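Local coordinates for periplasmic binding protein component of an ABC type zinc uptake transporter (Synechocystis sp., PDB 2OV3) that probably captures zinc in the periplasm and delivers it to an ABC-type uptake transporter, at residues Glu53-Gly59 and Met77-Ala83; Leu156-Phe161 and Ile252-Ala258. The contacts are given in a common frame with arbitrary orientation. Residues are numbered along the deposited sequence.

Interaction 1: Glu53-Gly59 and Met77-Ala83; sequences EAYVLIG and MKLIDSA
Strands 54-57 and 78-81 are the two parallel strands of a beta-alpha-beta unit whose connecting helix is 67-73, and they form one side of a four-stranded parallel sheet in which 78-81 is an outermost strand. Their axes approach to 4.5 Å and cross at -21°. The register pairs Ala54 with Lys78, Tyr55 with Leu79, Val56 with Ile80 and Leu57 with Asp81, at CA-CA distances of 4.2, 5.0, 4.6 and 4.9 Å.

Backbone hydrogen bonds run from Tyr55 N to Lys78 O, Ile80 N to Tyr55 O and Leu57 N to Ile80 O, each 2.7 Å. Before them, Lys78 N to Glu53 O is weak at 3.4 Å; after them, Ser82 N reaches Leu57 O at 3.1 Å. Strand 3-7 bonds the other edge of 54-57, which makes it an inner strand.

Apolar packing divides between two faces. On that of Val56 and Ile80, Ile80 (chi1 m, chi2 t) brings CD1 to 3.9 Å from Ala54 CB and 4.0 Å from Val56 CG2; Ile116 of helix 106-123 covers this face. On the other, Leu57 CD1 lies 3.8 Å from Leu79 CB. Met77 CE packs 3.6 Å from Tyr55 CB, and Met77 SD stands 5.4 Å from the Tyr55 ring centroid, an oblique Met-aromatic contact, while Tyr55 OH bonds Ser8.

Past the strands, Gly59 (phi 87°, psi -166°) sits where a CB would clash with Asp81 OD1, which accepts from Ala83 N at 3.1 Å in an Asx turn. Ser82 (chi1 p) donates from OG to Leu57 O at 2.7 Å.

Interaction 2: Leu156-Phe161 and Ile252-Ala258; sequences LPQRKF and IANANSA
The last turn of helix 241-256 meets the loop that leads into strand 160-163, chiefly through Asn256 and Leu156. CA-CA distances fix the placement: Leu156 to Ser257 5.4 Å, Gln158 to Asn256 4.6 Å, Phe161 to Ile252 7.3 Å. Leu156 (chi1 m, chi2 t) points its CB toward the helix, with CD1 3.9 Å from Ile252 CG2 and CD2 3.7 Å from Ala253 CB. Ile252 (chi1 m, chi2 m) also sends CD1 to 3.3 Å from Phe161 CD1, the Phe161 ring standing at chi1 p; Phe210 of strand 208-212 touches both residues.

Asn256 (chi1 m) is buried with its CB toward the loop. Its backbone O accepts from Gln158 N at 3.1 Å and lies 3.1 Å from Pro157 CD.

Several side chains brace their own segment. Gln158 (chi1 t, chi2 p) folds back so that OE1 accepts from Lys160 N at 2.7 Å and Lys160 NZ at 3.0 Å. Arg159, m at chi1 to chi3, curls NH1 to 2.7 Å from Leu156 O, and its guanidinium also bonds Leu153 O and Asn176 O. Ser257 (chi1 m) turns OG to Ala253 O at 2.6 Å. The arrangement is helix-to-sheet packing in an alpha/beta lobe, with the C-terminal helix laid against a parallel four-stranded sheet.

In the fold
Interactions 1 and 2 lie on opposite sides of the chain's centre, their centres 36 Å apart and their nearest atoms about 18 Å apart, and they share no element. Interaction 1 lies within one parallel sheet of strand order 2-1-3-4; interaction 2 packs a helix end on the entry to a strand of the other, which has the same order. Interaction 1 is mostly buried and joins adjacent parallel strands, so main-chain hydrogen bonds dominate; interaction 2 is partly buried, has 90 residues between its segments, and relies on side-chain packing with one inter-segment backbone bond. The bound zinc, held by His37, His101 and His165, is about 9 Å from the side chain of Ile58 and about 13 Å from that of Phe161.

Interaction 1: Glu53-Gly59 and Met77-Ala83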
ATOM      1  N   GLU A  53     -17.433  14.910  -3.662  1.00 26.29           N
ATOM      2  CA  GLU A  53     -17.690  15.070  -5.082  1.00 25.83           C
ATOM      3  C   GLU A  53     -17.244  13.822  -5.825  1.00 25.69           C
ATOM      4  O   GLU A  53     -17.720  13.532  -6.920  1.00 26.84           O
ATOM      5  CB  GLU A  53     -16.958  16.291  -5.616  1.00 27.85           C
ATOM      6  CG  GLU A  53     -17.460  17.602  -5.039  1.00 32.88           C
ATOM      7  CD  GLU A  53     -16.989  18.788  -5.852  1.00 33.53           C
ATOM      8  OE1 GLU A  53     -17.016  19.916  -5.330  1.00 35.21           O
ATOM      9  OE2 GLU A  53     -16.598  18.580  -7.019  1.00 35.58           O
ATOM     10  N   ALA A  54     -16.316  13.090  -5.220  1.00 24.40           N
ATOM     11  CA  ALA A  54     -15.817  11.849  -5.796  1.00 22.61           C
ATOM     12  C   ALA A  54     -15.170  11.031  -4.691  1.00 21.38           C
ATOM     13  O   ALA A  54     -14.984  11.510  -3.576  1.00 21.03           O
ATOM     14  CB  ALA A  54     -14.797  12.144  -6.890  1.00 21.63           C
ATOM     15  N   TYR A  55     -14.817   9.798  -5.020  1.00 19.06           N
ATOM     16  CA  TYR A  55     -14.168   8.903  -4.081  1.00 18.23           C
ATOM     17  C   TYR A  55     -13.112   8.130  -4.863  1.00 17.36           C
ATOM     18  O   TYR A  55     -13.403   7.547  -5.909  1.00 15.82           O
ATOM     19  CB  TYR A  55     -15.185   7.934  -3.489  1.00 16.25           C
ATOM     20  CG  TYR A  55     -14.642   7.038  -2.397  1.00 16.45           C
ATOM     21  CD1 TYR A  55     -15.055   7.200  -1.065  1.00 16.09           C
ATOM     22  CD2 TYR A  55     -13.753   5.990  -2.695  1.00 16.55           C
ATOM     23  CE1 TYR A  55     -14.608   6.338  -0.063  1.00 13.99           C
ATOM     24  CE2 TYR A  55     -13.299   5.123  -1.697  1.00 13.34           C
ATOM     25  CZ  TYR A  55     -13.738   5.305  -0.387  1.00 14.35           C
ATOM     26  OH  TYR A  55     -13.333   4.432   0.594  1.00 14.41           O
ATOM     27  N   VAL A  56     -11.883   8.140  -4.359  1.00 16.21           N
ATOM     28  CA  VAL A  56     -10.800   7.437  -5.027  1.00 15.40           C
ATOM     29  C   VAL A  56     -10.606   6.019  -4.491  1.00 16.47           C
ATOM     30  O   VAL A  56     -10.034   5.812  -3.410  1.00 15.48           O
ATOM     31  CB  VAL A  56      -9.446   8.175  -4.885  1.00 17.28           C
ATOM     32  CG1 VAL A  56      -8.409   7.514  -5.785  1.00 11.85           C
ATOM     33  CG2 VAL A  56      -9.600   9.652  -5.239  1.00 11.96           C
ATOM     34  N   LEU A  57     -11.085   5.045  -5.256  1.00 15.12           N
ATOM     35  CA  LEU A  57     -10.948   3.646  -4.890  1.00 14.93           C
ATOM     36  C   LEU A  57      -9.533   3.201  -5.226  1.00 15.14           C
ATOM     37  O   LEU A  57      -8.893   3.744  -6.134  1.00 14.54           O
ATOM     38  CB  LEU A  57     -11.919   2.782  -5.695  1.00 14.67           C
ATOM     39  CG  LEU A  57     -13.415   3.100  -5.654  1.00 17.57           C
ATOM     40  CD1 LEU A  57     -14.104   2.422  -6.823  1.00 14.50           C
ATOM     41  CD2 LEU A  57     -14.013   2.643  -4.330  1.00 16.02           C
ATOM     42  N   ILE A  58      -9.042   2.228  -4.466  1.00 16.84           N
ATOM     43  CA  ILE A  58      -7.728   1.645  -4.705  1.00 17.12           C
ATOM     44  C   ILE A  58      -7.996   0.665  -5.851  1.00 18.45           C
ATOM     45  O   ILE A  58      -7.168   0.473  -6.741  1.00 16.32           O
ATOM     46  CB  ILE A  58      -7.209   0.860  -3.458  1.00 19.25           C
ATOM     47  CG1 ILE A  58      -6.473   1.805  -2.505  1.00 19.76           C
ATOM     48  CG2 ILE A  58      -6.271  -0.273  -3.881  1.00 19.22           C
ATOM     49  CD1 ILE A  58      -7.324   2.242  -1.336  1.00 25.91           C
ATOM     50  N   GLY A  59      -9.189   0.078  -5.824  1.00 17.32           N
ATOM     51  CA  GLY A  59      -9.580  -0.877  -6.841  1.00 16.89           C
ATOM     52  C   GLY A  59      -9.115  -2.271  -6.474  1.00 17.57           C
ATOM     53  O   GLY A  59      -8.711  -2.506  -5.334  1.00 15.37           O
ATOM     54  N   MET A  77     -21.692  10.542  -6.236  1.00 39.18           N
ATOM     55  CA  MET A  77     -20.270  10.516  -5.956  1.00 37.54           C
ATOM     56  C   MET A  77     -19.537   9.737  -7.049  1.00 36.11           C
ATOM     57  O   MET A  77     -19.845   8.574  -7.290  1.00 36.70           O
ATOM     58  CB  MET A  77     -20.053   9.857  -4.600  1.00 37.31           C
ATOM     59  CG  MET A  77     -18.626   9.820  -4.129  1.00 35.61           C
ATOM     60  SD  MET A  77     -18.583   9.175  -2.465  1.00 33.02           S
ATOM     61  CE  MET A  77     -18.645   7.416  -2.796  1.00 32.73           C
ATOM     62  N   LYS A  78     -18.578  10.375  -7.716  1.00 33.52           N
ATOM     63  CA  LYS A  78     -17.826   9.699  -8.771  1.00 32.23           C
ATOM     64  C   LYS A  78     -16.801   8.745  -8.172  1.00 31.37           C
ATOM     65  O   LYS A  78     -15.947   9.158  -7.387  1.00 30.45           O
ATOM     66  CB  LYS A  78     -17.101  10.711  -9.664  1.00 31.91           C
ATOM     67  CG  LYS A  78     -16.330  10.074 -10.821  1.00 35.41           C
ATOM     68  CD  LYS A  78     -17.278   9.554 -11.902  1.00 38.57           C
ATOM     69  CE  LYS A  78     -16.546   8.819 -13.029  1.00 38.83           C
ATOM     70  NZ  LYS A  78     -15.980   7.507 -12.592  1.00 39.58           N
ATOM     71  N   LEU A  79     -16.887   7.469  -8.537  1.00 30.10           N
ATOM     72  CA  LEU A  79     -15.940   6.486  -8.031  1.00 29.62           C
ATOM     73  C   LEU A  79     -14.750   6.431  -8.976  1.00 29.25           C
ATOM     74  O   LEU A  79     -14.892   6.176 -10.168  1.00 28.56           O
ATOM     75  CB  LEU A  79     -16.591   5.103  -7.922  1.00 30.66           C
ATOM     76  CG  LEU A  79     -17.837   5.023  -7.033  1.00 30.83           C
ATOM     77  CD1 LEU A  79     -18.347   3.593  -6.992  1.00 28.47           C
ATOM     78  CD2 LEU A  79     -17.502   5.525  -5.632  1.00 31.21           C
ATOM     79  N   ILE A  80     -13.571   6.686  -8.436  1.00 27.73           N
ATOM     80  CA  ILE A  80     -12.376   6.667  -9.249  1.00 26.74           C
ATOM     81  C   ILE A  80     -11.578   5.393  -8.967  1.00 26.52           C
ATOM     82  O   ILE A  80     -10.971   5.244  -7.906  1.00 26.07           O
ATOM     83  CB  ILE A  80     -11.501   7.916  -8.963  1.00 27.30           C
ATOM     84  CG1 ILE A  80     -12.386   9.168  -8.932  1.00 28.70           C
ATOM     85  CG2 ILE A  80     -10.447   8.075 -10.033  1.00 28.04           C
ATOM     86  CD1 ILE A  80     -11.665  10.446  -8.538  1.00 27.24           C
ATOM     87  N   ASP A  81     -11.615   4.465  -9.913  1.00 23.94           N
ATOM     88  CA  ASP A  81     -10.872   3.229  -9.785  1.00 21.60           C
ATOM     89  C   ASP A  81      -9.465   3.595 -10.194  1.00 20.63           C
ATOM     90  O   ASP A  81      -9.140   3.631 -11.385  1.00 20.09           O
ATOM     91  CB  ASP A  81     -11.429   2.171 -10.734  1.00 22.63           C
ATOM     92  CG  ASP A  81     -10.705   0.837 -10.627  1.00 23.26           C
ATOM     93  OD1 ASP A  81      -9.771   0.713  -9.809  1.00 22.74           O
ATOM     94  OD2 ASP A  81     -11.086  -0.096 -11.367  1.00 25.86           O
ATOM     95  N   SER A  82      -8.627   3.892  -9.209  1.00 18.60           N
ATOM     96  CA  SER A  82      -7.260   4.280  -9.506  1.00 17.58           C
ATOM     97  C   SER A  82      -6.389   3.125  -9.993  1.00 17.84           C
ATOM     98  O   SER A  82      -5.268   3.351 -10.439  1.00 16.91           O
ATOM     99  CB  SER A  82      -6.619   4.940  -8.281  1.00 16.24           C
ATOM    100  OG  SER A  82      -6.447   4.005  -7.239  1.00 17.97           O
ATOM    101  N   ALA A  83      -6.898   1.898  -9.925  1.00 18.19           N
ATOM    102  CA  ALA A  83      -6.121   0.738 -10.366  1.00 20.88           C
ATOM    103  C   ALA A  83      -6.383   0.329 -11.814  1.00 22.67           C
ATOM    104  O   ALA A  83      -5.719  -0.566 -12.331  1.00 22.19           O
ATOM    105  CB  ALA A  83      -6.397  -0.451  -9.451  1.00 20.74           C
TER

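Interaction 2: Leu156-Phe161 and Ile252-Ala258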
ATOM      1  N   LEU A 156      21.855  -5.935  -2.641  1.00 27.44           N
ATOM      2  CA  LEU A 156      21.639  -6.854  -1.524  1.00 25.99           C
ATOM      3  C   LEU A 156      21.775  -8.346  -1.867  1.00 25.36           C
ATOM      4  O   LEU A 156      21.124  -8.852  -2.782  1.00 25.48           O
ATOM      5  CB  LEU A 156      20.267  -6.594  -0.882  1.00 24.94           C
ATOM      6  CG  LEU A 156      19.905  -5.151  -0.467  1.00 24.43           C
ATOM      7  CD1 LEU A 156      18.486  -5.141   0.114  1.00 24.43           C
ATOM      8  CD2 LEU A 156      20.899  -4.621   0.567  1.00 23.17           C
ATOM      9  N   PRO A 157      22.650  -9.066  -1.137  1.00 24.07           N
ATOM     10  CA  PRO A 157      22.865 -10.500  -1.360  1.00 23.81           C
ATOM     11  C   PRO A 157      21.559 -11.246  -1.090  1.00 24.30           C
ATOM     12  O   PRO A 157      21.152 -12.113  -1.867  1.00 25.04           O
ATOM     13  CB  PRO A 157      23.935 -10.858  -0.333  1.00 22.48           C
ATOM     14  CG  PRO A 157      24.672  -9.572  -0.153  1.00 22.87           C
ATOM     15  CD  PRO A 157      23.583  -8.553  -0.118  1.00 23.15           C
ATOM     16  N   GLN A 158      20.906 -10.898   0.020  1.00 23.53           N
ATOM     17  CA  GLN A 158      19.643 -11.532   0.396  1.00 23.11           C
ATOM     18  C   GLN A 158      18.481 -10.811  -0.264  1.00 22.95           C
ATOM     19  O   GLN A 158      18.313  -9.603  -0.098  1.00 25.53           O
ATOM     20  CB  GLN A 158      19.459 -11.526   1.920  1.00 23.42           C
ATOM     21  CG  GLN A 158      18.162 -12.178   2.406  1.00 20.02           C
ATOM     22  CD  GLN A 158      17.992 -13.604   1.897  1.00 20.39           C
ATOM     23  OE1 GLN A 158      17.159 -13.868   1.037  1.00 19.87           O
ATOM     24  NE2 GLN A 158      18.787 -14.530   2.430  1.00 19.70           N
ATOM     25  N   ARG A 159      17.690 -11.563  -1.025  1.00 21.60           N
ATOM     26  CA  ARG A 159      16.531 -11.026  -1.728  1.00 19.59           C
ATOM     27  C   ARG A 159      15.215 -11.371  -1.010  1.00 18.36           C
ATOM     28  O   ARG A 159      14.163 -10.853  -1.369  1.00 17.38           O
ATOM     29  CB  ARG A 159      16.453 -11.591  -3.158  1.00 19.92           C
ATOM     30  CG  ARG A 159      17.754 -11.632  -3.967  1.00 20.88           C
ATOM     31  CD  ARG A 159      18.452 -10.283  -4.052  1.00 21.90           C
ATOM     32  NE  ARG A 159      17.592  -9.217  -4.547  1.00 24.77           N
ATOM     33  CZ  ARG A 159      17.872  -7.922  -4.429  1.00 26.32           C
ATOM     34  NH1 ARG A 159      18.990  -7.546  -3.830  1.00 25.39           N
ATOM     35  NH2 ARG A 159      17.037  -7.004  -4.905  1.00 24.73           N
ATOM     36  N   LYS A 160      15.253 -12.251  -0.018  1.00 17.46           N
ATOM     37  CA  LYS A 160      14.021 -12.623   0.669  1.00 18.96           C
ATOM     38  C   LYS A 160      13.830 -11.933   2.021  1.00 18.40           C
ATOM     39  O   LYS A 160      14.782 -11.726   2.773  1.00 20.48           O
ATOM     40  CB  LYS A 160      13.975 -14.146   0.857  1.00 18.15           C
ATOM     41  CG  LYS A 160      14.115 -14.932  -0.450  1.00 20.03           C
ATOM     42  CD  LYS A 160      14.050 -16.460  -0.254  1.00 20.66           C
ATOM     43  CE  LYS A 160      15.190 -17.011   0.628  1.00 21.27           C
ATOM     44  NZ  LYS A 160      16.560 -16.672   0.120  1.00 16.95           N
ATOM     45  N   PHE A 161      12.598 -11.549   2.324  1.00 17.90           N
ATOM     46  CA  PHE A 161      12.326 -10.945   3.614  1.00 17.90           C
ATOM     47  C   PHE A 161      11.004 -11.469   4.153  1.00 16.40           C
ATOM     48  O   PHE A 161      10.036 -11.651   3.415  1.00 13.17           O
ATOM     49  CB  PHE A 161      12.352  -9.412   3.538  1.00 19.89           C
ATOM     50  CG  PHE A 161      11.384  -8.815   2.554  1.00 22.53           C
ATOM     51  CD1 PHE A 161      10.472  -7.844   2.963  1.00 22.79           C
ATOM     52  CD2 PHE A 161      11.397  -9.195   1.221  1.00 24.42           C
ATOM     53  CE1 PHE A 161       9.595  -7.263   2.055  1.00 22.31           C
ATOM     54  CE2 PHE A 161      10.521  -8.618   0.304  1.00 23.40           C
ATOM     55  CZ  PHE A 161       9.620  -7.652   0.729  1.00 22.49           C
ATOM     56  N   ILE A 252      15.120  -3.130   5.071  1.00 16.92           N
ATOM     57  CA  ILE A 252      15.342  -4.329   4.281  1.00 17.51           C
ATOM     58  C   ILE A 252      16.856  -4.443   4.091  1.00 18.55           C
ATOM     59  O   ILE A 252      17.465  -5.429   4.490  1.00 20.17           O
ATOM     60  CB  ILE A 252      14.687  -4.255   2.866  1.00 19.08           C
ATOM     61  CG1 ILE A 252      13.153  -4.194   2.965  1.00 17.27           C
ATOM     62  CG2 ILE A 252      15.139  -5.448   2.019  1.00 16.88           C
ATOM     63  CD1 ILE A 252      12.522  -5.322   3.760  1.00 20.54           C
ATOM     64  N   ALA A 253      17.459  -3.409   3.513  1.00 18.29           N
ATOM     65  CA  ALA A 253      18.894  -3.390   3.255  1.00 19.94           C
ATOM     66  C   ALA A 253      19.757  -3.703   4.467  1.00 19.78           C
ATOM     67  O   ALA A 253      20.738  -4.436   4.354  1.00 20.33           O
ATOM     68  CB  ALA A 253      19.303  -2.047   2.656  1.00 17.43           C
ATOM     69  N   ASN A 254      19.413  -3.157   5.625  1.00 19.12           N
ATOM     70  CA  ASN A 254      20.210  -3.437   6.813  1.00 20.09           C
ATOM     71  C   ASN A 254      20.145  -4.912   7.162  1.00 20.40           C
ATOM     72  O   ASN A 254      21.109  -5.493   7.655  1.00 19.68           O
ATOM     73  CB  ASN A 254      19.721  -2.621   8.012  1.00 19.59           C
ATOM     74  CG  ASN A 254      19.984  -1.147   7.848  1.00 21.90           C
ATOM     75  OD1 ASN A 254      20.935  -0.749   7.174  1.00 25.28           O
ATOM     76  ND2 ASN A 254      19.152  -0.325   8.468  1.00 20.66           N
ATOM     77  N   ALA A 255      18.997  -5.514   6.879  1.00 19.95           N
ATOM     78  CA  ALA A 255      18.774  -6.917   7.175  1.00 19.77           C
ATOM     79  C   ALA A 255      19.271  -7.885   6.094  1.00 18.04           C
ATOM     80  O   ALA A 255      19.693  -8.999   6.412  1.00 18.73           O
ATOM     81  CB  ALA A 255      17.294  -7.145   7.434  1.00 17.99           C
ATOM     82  N   ASN A 256      19.229  -7.463   4.833  1.00 17.56           N
ATOM     83  CA  ASN A 256      19.632  -8.326   3.721  1.00 18.29           C
ATOM     84  C   ASN A 256      21.060  -8.144   3.215  1.00 18.37           C
ATOM     85  O   ASN A 256      21.411  -8.651   2.154  1.00 19.46           O
ATOM     86  CB  ASN A 256      18.661  -8.154   2.553  1.00 17.66           C
ATOM     87  CG  ASN A 256      17.290  -8.727   2.839  1.00 19.11           C
ATOM     88  OD1 ASN A 256      16.564  -9.085   1.913  1.00 22.70           O
ATOM     89  ND2 ASN A 256      16.923  -8.813   4.110  1.00 16.22           N
ATOM     90  N   SER A 257      21.880  -7.430   3.977  1.00 19.27           N
ATOM     91  CA  SER A 257      23.268  -7.192   3.593  1.00 20.34           C
ATOM     92  C   SER A 257      24.176  -8.058   4.442  1.00 21.49           C
ATOM     93  O   SER A 257      23.751  -8.583   5.476  1.00 21.39           O
ATOM     94  CB  SER A 257      23.654  -5.729   3.826  1.00 18.10           C
ATOM     95  OG  SER A 257      22.891  -4.851   3.021  1.00 22.94           O
ATOM     96  N   ALA A 258      25.427  -8.198   4.011  1.00 20.72           N
ATOM     97  CA  ALA A 258      26.398  -8.976   4.771  1.00 21.09           C
ATOM     98  C   ALA A 258      26.292  -8.426   6.192  1.00 22.03           C
ATOM     99  O   ALA A 258      26.373  -7.220   6.397  1.00 23.32           O
ATOM    100  CB  ALA A 258      27.798  -8.758   4.217  1.00 19.13           C
TER